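Local coordinates for protein geranyltranstransferase (IspA) (Helicobacter pylori, PDB 3LLW) that probably acts as a magnesium-dependent prenyltransferase of isoprenoid biosynthesis, a member of the FPP/GGPP synthase family, at residues Ala58-Ala62 / Leu288-Leu293. Numbering follows the deposited sequence.
With SO4 (sulfate ion), chain E.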
loop_
_atom_site.group_PDB
_atom_site.type_symbol
_atom_site.label_atom_id
_atom_site.label_comp_id
_atom_site.label_asym_id
_atom_site.label_seq_id
_atom_site.Cartn_x
_atom_site.Cartn_y
_atom_site.Cartn_z
ATOM N N ALA A 58 8.440 5.047 21.935
ATOM C CA ALA A 58 8.100 5.295 23.332
ATOM C C ALA A 58 7.551 4.048 24.005
ATOM O O ALA A 58 7.947 3.742 25.108
ATOM C CB ALA A 58 7.108 6.425 23.455
ATOM N N VAL A 59 6.659 3.338 23.316
ATOM C CA VAL A 59 6.016 2.131 23.836
ATOM C C VAL A 59 7.007 0.976 23.871
ATOM O O VAL A 59 7.098 0.241 24.847
ATOM C CB VAL A 59 4.779 1.735 22.984
ATOM C CG1 VAL A 59 3.984 0.609 23.639
ATOM C CG2 VAL A 59 3.871 2.914 22.800
ATOM N N LEU A 60 7.763 0.844 22.795
ATOM C CA LEU A 60 8.665 -0.266 22.609
ATOM C C LEU A 60 9.898 -0.254 23.525
ATOM O O LEU A 60 10.179 -1.260 24.190
ATOM C CB LEU A 60 9.060 -0.313 21.148
ATOM C CG LEU A 60 10.009 -1.396 20.692
ATOM C CD1 LEU A 60 9.297 -2.744 20.609
ATOM C CD2 LEU A 60 10.463 -0.949 19.360
ATOM N N CYS A 61 10.605 0.878 23.580
ATOM C CA CYS A 61 11.768 1.050 24.473
ATOM C C CYS A 61 11.429 0.835 25.941
ATOM O O CYS A 61 12.254 0.334 26.704
ATOM C CB CYS A 61 12.372 2.448 24.337
ATOM S SG CYS A 61 13.139 2.783 22.768
ATOM N N ALA A 62 10.225 1.245 26.324
ATOM C CA ALA A 62 9.711 1.033 27.663
ATOM C C ALA A 62 9.444 -0.437 27.982
ATOM O O ALA A 62 9.674 -0.881 29.106
ATOM C CB ALA A 62 8.459 1.823 27.846
ATOM N N LEU A 288 7.556 2.538 33.420
ATOM C CA LEU A 288 8.491 2.937 32.356
ATOM C C LEU A 288 7.746 3.441 31.117
ATOM O O LEU A 288 8.172 4.405 30.477
ATOM C CB LEU A 288 9.450 1.797 31.993
ATOM C CG LEU A 288 10.324 1.219 33.122
ATOM C CD1 LEU A 288 11.085 -0.034 32.679
ATOM C CD2 LEU A 288 11.281 2.257 33.697
ATOM N N LEU A 289 6.625 2.788 30.812
ATOM C CA LEU A 289 5.728 3.201 29.737
ATOM C C LEU A 289 5.101 4.550 30.028
ATOM O O LEU A 289 5.086 5.454 29.162
ATOM C CB LEU A 289 4.646 2.134 29.496
ATOM C CG LEU A 289 3.568 2.343 28.416
ATOM C CD1 LEU A 289 4.154 2.603 27.045
ATOM C CD2 LEU A 289 2.622 1.145 28.362
ATOM N N GLN A 290 4.606 4.692 31.253
ATOM C CA GLN A 290 4.014 5.946 31.686
ATOM C C GLN A 290 5.028 7.084 31.574
ATOM O O GLN A 290 4.667 8.194 31.170
ATOM C CB GLN A 290 3.478 5.822 33.113
ATOM C CG GLN A 290 2.531 6.944 33.543
ATOM C CD GLN A 290 3.255 8.194 34.044
ATOM O OE1 GLN A 290 4.313 8.106 34.680
ATOM N NE2 GLN A 290 2.685 9.364 33.753
ATOM N N GLU A 291 6.285 6.786 31.907
ATOM C CA GLU A 291 7.345 7.779 31.942
ATOM C C GLU A 291 7.691 8.279 30.540
ATOM O O GLU A 291 7.804 9.489 30.325
ATOM C CB GLU A 291 8.577 7.199 32.631
ATOM C CG GLU A 291 9.667 8.204 32.942
ATOM C CD GLU A 291 10.754 7.640 33.857
ATOM O OE1 GLU A 291 11.312 6.553 33.554
ATOM O OE2 GLU A 291 11.049 8.295 34.883
ATOM N N ASN A 292 7.850 7.346 29.598
ATOM C CA ASN A 292 8.125 7.685 28.198
ATOM C C ASN A 292 6.983 8.463 27.540
ATOM O O ASN A 292 7.213 9.485 26.889
ATOM C CB ASN A 292 8.455 6.426 27.384
ATOM C CG ASN A 292 9.800 5.823 27.749
ATOM O OD1 ASN A 292 10.488 6.311 28.641
ATOM N ND2 ASN A 292 10.180 4.750 27.059
ATOM N N LEU A 293 5.756 7.981 27.726
ATOM C CA LEU A 293 4.588 8.656 27.183
ATOM C C LEU A 293 4.385 10.046 27.774
ATOM O O LEU A 293 4.179 11.005 27.032
ATOM C CB LEU A 293 3.330 7.794 27.328
ATOM C CG LEU A 293 3.284 6.540 26.437
ATOM C CD1 LEU A 293 2.011 5.762 26.677
ATOM C CD2 LEU A 293 3.423 6.901 24.968
HETATM S S SO4 E . 6.831 -1.034 32.479
HETATM O O1 SO4 E . 7.448 -0.280 33.569
HETATM O O2 SO4 E . 6.189 -0.105 31.545
HETATM O O3 SO4 E . 7.864 -1.810 31.789
HETATM O O4 SO4 E . 5.850 -1.962 33.051
#
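In the mainly helical trans-prenyltransferase fold, the C-terminal helix 287-301 packs here against helix 51-63, away from the Mg(2+)-binding aspartates. The two segments run roughly antiparallel (146°), their axes approaching to 8.5 Å. Alanines on one side permit this: Ala62 CB rests 3.6 Å from Leu289 CA and 3.7 Å from Leu288 O, while one turn earlier Ala58 CB meets Leu293 CD2 at 4.0 Å. Leu289 reaches Val59 (CD1 to CG1, 4.0 Å). Helix 209-236 packs on the same apolar seam through Leu211, Leu215 and Phe218; Tyr11 of helix 6-23 touches Ala58 and Asn292. The polar link is Asn292 ND2 donating to Ala58 O (3.1 Å, N-H...O angle 166°). At the first turn of helix 287-301, a sulfate, probably from the crystallisation liquor, accepts from Leu288 N (to O1, 2.8 Å) and Leu289 N (to O2, 3.0 Å), an anion bound at a helix N-terminus. Small side chains thus let the backbones come close enough for a buried amide to bond a main-chain carbonyl within an otherwise largely apolar interface.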